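Local atomic coordinates of Peptide/nickel transport system substrate-binding protein (Listeria monocytogenes serotype 1/2a, PDB entry 5KZT), a protein that binds a peptide and, as in related solute-binding proteins, probably hands it to a membrane transporter for import into the cell. Residues K259-Y264 and A500-D505; V249-Y254 and T376-K381; Q15-T20 and K522-T527. All blocks are in the same frame, centred on the assembly; numbering follows the deposited sequence.

Contacts 1 and 2 share a sheet: strand 491-503, which carries contact 1, runs antiparallel beside strand 247-250, which leads into contact 2. Their centres lie about 16 Å apart, and they touch directly. Ala500 O sits 2.8 Å from Leu250 N, a probable hydrogen bond, and the Tyr264 ring packs on Leu250. Along the chain their segments alternate. Contact 3 joins the two ends of the chain and so encloses both; its centre is about 16 Å from that of contact 1 and about 25 Å from that of contact 2, without touching either. Contact 2 reaches the bound peptide, through Thr376, Asn378 and Ala379 at the start of helix 377-393.

Contact 1 of 3, residues K259-Y264 and A500-D505; sequences KNNKDY and AYLQKD
Tyr264 and Leu502 form an antiparallel non-hydrogen-bonded pair, CA to CA 4.5 Å, where the loop after helix 252-256 enters strand 264-277 beside the end of strand 491-503. One residue along, Gln503 N donates to Asp263 O (2.9 Å, 153° at the hydrogen), from a position tilted out of the carbonyl plane. A CA-H...O contact from Tyr264 CA to Tyr501 O, 3.3 Å, adds to the pairing. The turn delivering the loop to the strand is a type I beta turn from Asn261 to Tyr264, and asparagine suits its first position: OD1 uses an in-plane lone pair to accept from Asp263 N at 2.8 Å, an Asx turn.

Tyr264 CG stands anti to the backbone N (chi1 -175°), and the ring beyond it reaches Ala500: CE1 comes 3.7 Å from Ala500 CB, a methyl small enough to let the ring lie close, while Lys259 CA sits over the centre of one face. Leu502 offers a single branch, CD2, to Tyr264 CB at 4.2 Å, near the plane of the ring; the same methyl touches the Asn261 side chain, and the two side chains cross at about a right angle. Leu502 also packs on Leu237 and Tyr240 of helix 233-241.

Beyond the strand pair the contact is polar and carried by water. Water 2 donates to Asp263 OD2 and accepts from Asp505 N, 2.8 Å away. The fully extended Lys262 stops with NZ 5.0 Å from Asp505 OD2, and water 1 spans that gap, accepting from the lysine and donating to the carboxylate. Opposite charges here meet through solvent, so their attraction is probably modest; direct hydrogen bonding and apolar contact fix the strand entrance, and the far side of the turn is linked to Asp505 through single waters.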
loop_
_atom_site.group_PDB
_atom_site.type_symbol
_atom_site.label_atom_id
_atom_site.label_comp_id
_atom_site.label_asym_id
_atom_site.label_seq_id
_atom_site.Cartn_x
_atom_site.Cartn_y
_atom_site.Cartn_z
ATOM N N LYS A 259 21.310 9.706 13.614
ATOM C CA LYS A 259 20.218 10.685 13.700
ATOM C C LYS A 259 20.719 12.139 13.761
ATOM O O LYS A 259 19.965 13.042 13.444
ATOM C CB LYS A 259 19.305 10.399 14.905
ATOM C CG LYS A 259 19.897 10.803 16.246
ATOM C CD LYS A 259 19.256 10.122 17.457
ATOM C CE LYS A 259 18.061 10.866 18.015
ATOM N NZ LYS A 259 16.798 10.398 17.379
ATOM N N ASN A 260 21.965 12.353 14.188
ATOM C CA ASN A 260 22.564 13.698 14.248
ATOM C C ASN A 260 23.461 14.034 13.031
ATOM O O ASN A 260 24.159 15.058 13.030
ATOM C CB ASN A 260 23.336 13.866 15.560
ATOM C CG ASN A 260 22.520 13.470 16.788
ATOM O OD1 ASN A 260 22.867 12.523 17.493
ATOM N ND2 ASN A 260 21.439 14.173 17.039
ATOM N N ASN A 261 23.448 13.175 12.011
ATOM C CA ASN A 261 24.184 13.383 10.762
ATOM C C ASN A 261 23.449 14.390 9.873
ATOM O O ASN A 261 22.219 14.339 9.746
ATOM C CB ASN A 261 24.339 12.042 10.011
ATOM C CG ASN A 261 25.283 12.130 8.816
ATOM O OD1 ASN A 261 24.988 12.767 7.796
ATOM N ND2 ASN A 261 26.439 11.466 8.936
ATOM N N LYS A 262 24.225 15.268 9.240
ATOM C CA LYS A 262 23.710 16.289 8.333
ATOM C C LYS A 262 22.765 15.713 7.277
ATOM O O LYS A 262 21.806 16.365 6.920
ATOM C CB LYS A 262 24.862 17.034 7.629
ATOM C CG LYS A 262 24.395 18.196 6.737
ATOM C CD LYS A 262 25.568 18.949 6.150
ATOM C CE LYS A 262 25.101 19.966 5.127
ATOM N NZ LYS A 262 26.262 20.742 4.639
ATOM N N ASP A 263 23.039 14.495 6.804
ATOM C CA ASP A 263 22.289 13.882 5.708
ATOM C C ASP A 263 21.126 12.971 6.154
ATOM O O ASP A 263 20.456 12.385 5.316
ATOM C CB ASP A 263 23.252 13.095 4.816
ATOM C CG ASP A 263 24.274 13.973 4.128
ATOM O OD1 ASP A 263 24.102 15.213 4.040
ATOM O OD2 ASP A 263 25.282 13.400 3.661
ATOM N N TYR A 264 20.878 12.895 7.458
ATOM C CA TYR A 264 19.780 12.101 8.000
ATOM C C TYR A 264 18.465 12.776 7.652
ATOM O O TYR A 264 18.341 14.008 7.738
ATOM C CB TYR A 264 19.901 12.012 9.502
ATOM C CG TYR A 264 18.927 11.127 10.241
ATOM C CD1 TYR A 264 19.119 9.738 10.316
ATOM C CD2 TYR A 264 17.860 11.676 10.942
ATOM C CE1 TYR A 264 18.254 8.940 11.056
ATOM C CE2 TYR A 264 16.983 10.883 11.674
ATOM C CZ TYR A 264 17.184 9.521 11.726
ATOM O OH TYR A 264 16.339 8.756 12.478
ATOM N N ALA A 500 13.611 6.238 8.265
ATOM C CA ALA A 500 14.827 7.064 8.356
ATOM C C ALA A 500 15.803 6.659 7.262
ATOM O O ALA A 500 15.915 5.478 6.915
ATOM C CB ALA A 500 15.475 6.923 9.717
ATOM N N TYR A 501 16.526 7.649 6.757
ATOM C CA TYR A 501 17.496 7.474 5.685
ATOM C C TYR A 501 18.688 8.376 5.911
ATOM O O TYR A 501 18.577 9.413 6.579
ATOM C CB TYR A 501 16.934 7.885 4.321
ATOM C CG TYR A 501 15.708 7.166 3.813
ATOM C CD1 TYR A 501 14.439 7.602 4.150
ATOM C CD2 TYR A 501 15.825 6.093 2.937
ATOM C CE1 TYR A 501 13.297 6.964 3.663
ATOM C CE2 TYR A 501 14.701 5.439 2.441
ATOM C CZ TYR A 501 13.437 5.888 2.799
ATOM O OH TYR A 501 12.325 5.250 2.305
ATOM N N LEU A 502 19.827 7.979 5.354
ATOM C CA LEU A 502 20.818 8.954 4.939
ATOM C C LEU A 502 20.515 9.241 3.488
ATOM O O LEU A 502 20.229 8.315 2.725
ATOM C CB LEU A 502 22.244 8.441 5.093
ATOM C CG LEU A 502 22.803 8.255 6.499
ATOM C CD1 LEU A 502 24.306 8.014 6.404
ATOM C CD2 LEU A 502 22.527 9.448 7.405
ATOM N N GLN A 503 20.554 10.522 3.112
ATOM C CA GLN A 503 20.237 10.959 1.760
ATOM C C GLN A 503 21.261 11.972 1.303
ATOM O O GLN A 503 21.415 12.994 1.955
ATOM C CB GLN A 503 18.854 11.605 1.741
ATOM C CG GLN A 503 18.371 12.000 0.354
ATOM C CD GLN A 503 16.952 12.551 0.378
ATOM O OE1 GLN A 503 16.008 11.848 0.730
ATOM N NE2 GLN A 503 16.805 13.820 0.017
ATOM N N LYS A 504 21.936 11.720 0.179
ATOM C CA LYS A 504 22.969 12.655 -0.285
ATOM C C LYS A 504 22.369 14.030 -0.553
ATOM O O LYS A 504 21.267 14.139 -1.113
ATOM C CB LYS A 504 23.647 12.191 -1.566
ATOM C CG LYS A 504 24.377 10.873 -1.462
ATOM C CD LYS A 504 25.702 10.946 -0.757
ATOM C CE LYS A 504 26.307 9.549 -0.871
ATOM N NZ LYS A 504 27.533 9.418 -0.092
ATOM N N ASP A 505 23.105 15.077 -0.191
ATOM C CA ASP A 505 22.614 16.443 -0.385
ATOM C C ASP A 505 22.332 16.838 -1.850
ATOM O O ASP A 505 21.535 17.739 -2.095
ATOM C CB ASP A 505 23.540 17.488 0.289
ATOM C CG ASP A 505 24.974 17.491 -0.254
ATOM O OD1 ASP A 505 25.304 16.794 -1.238
ATOM O OD2 ASP A 505 25.798 18.220 0.339
HETATM O O HOH W 1 25.038 20.597 1.722
HETATM O O HOH W 2 25.569 14.507 1.061
#

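Contact 2 of 3, residues V249-Y254 and T376-K381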
loop_
_atom_site.group_PDB
_atom_site.type_symbol
_atom_site.label_atom_id
_atom_site.label_comp_id
_atom_site.label_asym_id
_atom_site.label_seq_id
_atom_site.Cartn_x
_atom_site.Cartn_y
_atom_site.Cartn_z
ATOM N N VAL A 249 18.205 3.251 3.700
ATOM C CA VAL A 249 17.330 3.145 4.858
ATOM C C VAL A 249 18.137 2.773 6.096
ATOM O O VAL A 249 19.001 1.906 6.023
ATOM C CB VAL A 249 16.267 2.042 4.674
ATOM C CG1 VAL A 249 15.361 1.974 5.914
ATOM C CG2 VAL A 249 15.450 2.252 3.427
ATOM N N LEU A 250 17.830 3.415 7.230
ATOM C CA LEU A 250 18.472 3.142 8.516
ATOM C C LEU A 250 17.424 2.618 9.474
ATOM O O LEU A 250 16.386 3.221 9.624
ATOM C CB LEU A 250 19.054 4.422 9.132
ATOM C CG LEU A 250 20.038 5.220 8.274
ATOM C CD1 LEU A 250 20.286 6.573 8.913
ATOM C CD2 LEU A 250 21.334 4.452 8.078
ATOM N N SER A 251 17.724 1.532 10.156
ATOM C CA SER A 251 16.796 0.979 11.121
ATOM C C SER A 251 17.486 0.760 12.467
ATOM O O SER A 251 18.715 0.636 12.523
ATOM C CB SER A 251 16.243 -0.312 10.556
ATOM O OG SER A 251 15.671 -1.052 11.585
ATOM N N ALA A 252 16.683 0.768 13.540
ATOM C CA ALA A 252 17.135 0.452 14.899
ATOM C C ALA A 252 18.416 1.236 15.270
ATOM O O ALA A 252 18.436 2.453 15.107
ATOM C CB ALA A 252 17.294 -1.073 15.057
ATOM N N ASP A 253 19.484 0.572 15.708
ATOM C CA ASP A 253 20.698 1.288 16.118
ATOM C C ASP A 253 21.385 2.070 14.993
ATOM O O ASP A 253 22.039 3.067 15.266
ATOM C CB ASP A 253 21.697 0.334 16.793
ATOM C CG ASP A 253 21.122 -0.318 18.025
ATOM O OD1 ASP A 253 20.410 0.365 18.797
ATOM O OD2 ASP A 253 21.367 -1.527 18.224
ATOM N N TYR A 254 21.246 1.639 13.746
ATOM C CA TYR A 254 21.796 2.405 12.632
ATOM C C TYR A 254 21.118 3.776 12.466
ATOM O O TYR A 254 21.767 4.745 12.079
ATOM C CB TYR A 254 21.713 1.622 11.324
ATOM C CG TYR A 254 22.678 0.479 11.250
ATOM C CD1 TYR A 254 24.007 0.696 10.868
ATOM C CD2 TYR A 254 22.284 -0.824 11.556
ATOM C CE1 TYR A 254 24.913 -0.349 10.790
ATOM C CE2 TYR A 254 23.185 -1.880 11.474
ATOM C CZ TYR A 254 24.497 -1.631 11.092
ATOM O OH TYR A 254 25.407 -2.658 11.009
ATOM N N THR A 376 13.809 -9.131 6.343
ATOM C CA THR A 376 14.881 -8.152 6.545
ATOM C C THR A 376 15.461 -8.349 7.949
ATOM O O THR A 376 14.841 -8.990 8.820
ATOM C CB THR A 376 14.376 -6.706 6.384
ATOM O OG1 THR A 376 13.337 -6.443 7.333
ATOM C CG2 THR A 376 13.843 -6.480 4.978
ATOM N N GLU A 377 16.658 -7.813 8.164
ATOM C CA GLU A 377 17.272 -7.825 9.497
ATOM C C GLU A 377 16.338 -7.217 10.528
ATOM O O GLU A 377 16.176 -7.753 11.634
ATOM C CB GLU A 377 18.596 -7.053 9.496
ATOM C CG GLU A 377 19.309 -7.023 10.847
ATOM C CD GLU A 377 20.698 -6.421 10.754
ATOM O OE1 GLU A 377 20.868 -5.356 10.126
ATOM O OE2 GLU A 377 21.639 -7.021 11.306
ATOM N N ASN A 378 15.720 -6.094 10.179
ATOM C CA ASN A 378 14.859 -5.411 11.148
ATOM C C ASN A 378 13.547 -6.141 11.390
ATOM O O ASN A 378 13.013 -6.083 12.487
ATOM C CB ASN A 378 14.586 -3.949 10.766
ATOM C CG ASN A 378 14.145 -3.114 11.967
ATOM O OD1 ASN A 378 14.906 -2.942 12.928
ATOM N ND2 ASN A 378 12.921 -2.600 11.924
ATOM N N ALA A 379 13.022 -6.817 10.374
ATOM C CA ALA A 379 11.805 -7.620 10.561
ATOM C C ALA A 379 12.072 -8.790 11.520
ATOM O O ALA A 379 11.229 -9.102 12.341
ATOM C CB ALA A 379 11.287 -8.133 9.229
ATOM N N ARG A 380 13.245 -9.404 11.408
ATOM C CA ARG A 380 13.691 -10.461 12.329
ATOM C C ARG A 380 13.853 -9.952 13.789
ATOM O O ARG A 380 13.454 -10.613 14.729
ATOM C CB ARG A 380 14.987 -11.072 11.786
ATOM C CG ARG A 380 15.671 -12.128 12.647
ATOM C CD ARG A 380 16.902 -12.635 11.913
ATOM N NE ARG A 380 17.822 -13.394 12.771
ATOM C CZ ARG A 380 18.950 -13.980 12.350
ATOM N NH1 ARG A 380 19.329 -13.897 11.072
ATOM N NH2 ARG A 380 19.713 -14.658 13.214
ATOM N N LYS A 381 14.442 -8.773 13.965
ATOM C CA LYS A 381 14.466 -8.094 15.262
ATOM C C LYS A 381 13.046 -7.841 15.819
ATOM O O LYS A 381 12.769 -8.059 17.013
ATOM C CB LYS A 381 15.209 -6.765 15.129
ATOM C CG LYS A 381 15.497 -6.081 16.445
ATOM C CD LYS A 381 16.099 -4.712 16.215
ATOM C CE LYS A 381 16.326 -4.012 17.534
ATOM N NZ LYS A 381 17.333 -4.715 18.374
HETATM O O HOH W 3 23.364 -4.400 9.249
#
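Ala252 CB lies against the aliphatic end of Lys381, 4.0 Å from CE, beside the place where Ser251 meets Asn378. The lysine runs outstretched as far as CE, and only its last torsion bends (chi4 65°), placing NZ 5.1 Å from Asp253 OD2; the other carboxylate oxygen, OD1, has a salt bridge to Lys312. Ser251 and Asn378 each hold their side chain anti to the backbone N and approach closely, CB to CB 4.0 Å, although the modelled amide orientation is doubtful. Both are short polar residues, and both are buried, which suits a close approach of the two backbones. Helix 377-393 links the parallel strands 367-374 and 397-404, a beta-alpha-beta crossover, and its first turn borders the bound peptide: Asn378 packs on the peptide backbone, and Thr376 makes a weak hydrogen bond to it. Thr376 is also the N-cap, its OG1 accepting from Ala379 N at 3.1 Å, a role that suits threonine, whose hydroxyl sits on a short side chain close to its own backbone. On the solvent side Glu377 OE1 accepts from water 3 at 2.8 Å, and the water has a weak bond to Tyr254 OH.

Contact 3 of 3, residues Q15-T20 and K522-T527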
loop_
_atom_site.group_PDB
_atom_site.type_symbol
_atom_site.label_atom_id
_atom_site.label_comp_id
_atom_site.label_asym_id
_atom_site.label_seq_id
_atom_site.Cartn_x
_atom_site.Cartn_y
_atom_site.Cartn_z
ATOM N N GLN A 15 23.440 12.567 -14.405
ATOM C CA GLN A 15 22.102 12.420 -13.883
ATOM C C GLN A 15 21.726 10.949 -13.805
ATOM O O GLN A 15 20.808 10.493 -14.485
ATOM C CB GLN A 15 21.118 13.211 -14.747
ATOM C CG GLN A 15 21.418 14.702 -14.811
ATOM C CD GLN A 15 21.347 15.351 -13.434
ATOM O OE1 GLN A 15 20.332 15.256 -12.751
ATOM N NE2 GLN A 15 22.430 15.983 -13.006
ATOM N N VAL A 16 22.442 10.226 -12.946
ATOM C CA VAL A 16 22.190 8.818 -12.675
ATOM C C VAL A 16 22.032 8.688 -11.172
ATOM O O VAL A 16 22.902 9.123 -10.424
ATOM C CB VAL A 16 23.325 7.915 -13.168
ATOM C CG1 VAL A 16 23.137 6.470 -12.702
ATOM C CG2 VAL A 16 23.405 7.975 -14.682
ATOM N N LEU A 17 20.910 8.099 -10.750
ATOM C CA LEU A 17 20.540 8.000 -9.346
ATOM C C LEU A 17 20.583 6.525 -8.939
ATOM O O LEU A 17 20.131 5.661 -9.691
ATOM C CB LEU A 17 19.157 8.599 -9.149
ATOM C CG LEU A 17 18.494 8.578 -7.771
ATOM C CD1 LEU A 17 19.300 9.335 -6.724
ATOM C CD2 LEU A 17 17.078 9.115 -7.870
ATOM N N ASN A 18 21.165 6.244 -7.774
ATOM C CA ASN A 18 21.337 4.869 -7.264
ATOM C C ASN A 18 20.577 4.679 -5.948
ATOM O O ASN A 18 20.901 5.301 -4.931
ATOM C CB ASN A 18 22.821 4.554 -7.057
ATOM C CG ASN A 18 23.597 4.512 -8.349
ATOM O OD1 ASN A 18 23.197 3.854 -9.297
ATOM N ND2 ASN A 18 24.716 5.201 -8.390
ATOM N N LEU A 19 19.561 3.826 -5.982
ATOM C CA LEU A 19 18.641 3.652 -4.864
ATOM C C LEU A 19 18.672 2.210 -4.408
ATOM O O LEU A 19 19.225 1.336 -5.099
ATOM C CB LEU A 19 17.221 4.036 -5.278
ATOM C CG LEU A 19 16.959 5.485 -5.710
ATOM C CD1 LEU A 19 15.493 5.645 -6.086
ATOM C CD2 LEU A 19 17.370 6.490 -4.642
ATOM N N THR A 20 18.097 1.976 -3.231
ATOM C CA THR A 20 17.890 0.634 -2.707
ATOM C C THR A 20 16.405 0.378 -2.481
ATOM O O THR A 20 15.601 1.311 -2.364
ATOM C CB THR A 20 18.612 0.401 -1.364
ATOM O OG1 THR A 20 17.947 1.141 -0.335
ATOM C CG2 THR A 20 20.056 0.806 -1.433
ATOM N N LYS A 522 9.912 11.557 -11.616
ATOM C CA LYS A 522 9.797 12.248 -12.907
ATOM C C LYS A 522 10.702 13.469 -13.012
ATOM O O LYS A 522 11.425 13.570 -13.984
ATOM C CB LYS A 522 8.344 12.653 -13.169
ATOM C CG LYS A 522 8.083 13.370 -14.477
ATOM C CD LYS A 522 6.618 13.765 -14.597
ATOM C CE LYS A 522 6.433 14.747 -15.738
ATOM N NZ LYS A 522 5.001 15.035 -16.001
ATOM N N GLU A 523 10.649 14.373 -12.031
ATOM C CA GLU A 523 11.366 15.666 -12.122
ATOM C C GLU A 523 12.502 15.775 -11.120
ATOM O O GLU A 523 13.031 16.857 -10.891
ATOM C CB GLU A 523 10.390 16.834 -11.971
ATOM C CG GLU A 523 9.268 16.821 -13.006
ATOM C CD GLU A 523 8.523 18.152 -13.110
ATOM O OE1 GLU A 523 9.142 19.181 -13.416
ATOM O OE2 GLU A 523 7.289 18.174 -12.943
ATOM N N THR A 524 12.880 14.652 -10.523
ATOM C CA THR A 524 14.047 14.570 -9.673
ATOM C C THR A 524 15.303 14.832 -10.497
ATOM O O THR A 524 15.375 14.482 -11.678
ATOM C CB THR A 524 14.092 13.189 -9.012
ATOM O OG1 THR A 524 12.848 13.010 -8.335
ATOM C CG2 THR A 524 15.256 13.035 -8.033
ATOM N N TYR A 525 16.275 15.486 -9.886
ATOM C CA TYR A 525 17.557 15.735 -10.564
ATOM C C TYR A 525 18.676 15.842 -9.541
ATOM O O TYR A 525 18.414 15.936 -8.334
ATOM C CB TYR A 525 17.470 17.014 -11.454
ATOM C CG TYR A 525 17.324 18.298 -10.687
ATOM C CD1 TYR A 525 16.068 18.785 -10.325
ATOM C CD2 TYR A 525 18.449 19.039 -10.319
ATOM C CE1 TYR A 525 15.942 19.971 -9.600
ATOM C CE2 TYR A 525 18.335 20.211 -9.597
ATOM C CZ TYR A 525 17.091 20.677 -9.239
ATOM O OH TYR A 525 17.008 21.841 -8.502
ATOM N N LEU A 526 19.914 15.850 -10.035
ATOM C CA LEU A 526 21.087 15.842 -9.181
ATOM C C LEU A 526 21.911 17.111 -9.416
ATOM O O LEU A 526 22.072 17.533 -10.558
ATOM C CB LEU A 526 21.956 14.610 -9.455
ATOM C CG LEU A 526 21.323 13.217 -9.405
ATOM C CD1 LEU A 526 22.398 12.146 -9.551
ATOM C CD2 LEU A 526 20.547 12.996 -8.112
ATOM N N THR A 527 22.394 17.708 -8.328
ATOM C CA THR A 527 23.366 18.793 -8.376
ATOM C C THR A 527 24.714 18.282 -7.848
ATOM O O THR A 527 25.193 18.746 -6.814
ATOM C CB THR A 527 22.910 19.999 -7.536
ATOM O OG1 THR A 527 22.696 19.593 -6.173
ATOM C CG2 THR A 527 21.636 20.594 -8.096
#
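Gln15 grips the backbone of Leu526 with both ends of its amide. OE1 accepts from Leu526 N at 2.8 Å, the N-H arriving in the amide plane on a lone pair (160° at the hydrogen), while NE2 donates to Leu526 O at 2.9 Å. Glutamine suits the place because its primary amide carries an acceptor and a donor side by side, matching the C=O and N-H of one strand residue. The chain folds to get there: CG lies anti to the carbonyl carbon, and a bend at chi2 (-61°) turns CD away from a straight course. OE1 also lies 3.6 Å from Tyr525 CB.

Leucines close the rest. Leu526 sends CD1 to Val16 O, 3.2 Å away, and CD2 to Leu17 CD1 at 4.1 Å, the two side chains crossing obliquely. The other methyl of Leu17, CD2, comes 4.3 Å from Thr524 CG2.

Further out, NE2 of Gln15 has a second acceptor in Gly13 O, which is likely to help fix the turn of the amide. Ile507 packs on both Leu17 and Leu526; its strand 507-508 pairs antiparallel with 525-526. Thr524 turns its hydroxyl to Asn509 O, leaving its methyl for Leu17. Strand 16-21 is itself an edge strand of its sheet within the chain, beside the parallel strand 224-229.

The first and last parts of the modelled chain are thus joined without strand-to-strand backbone pairing: one side-chain amide stands in for a strand edge, satisfying both polar backbone groups of a buried leucine, and branched apolar side chains cover the flank.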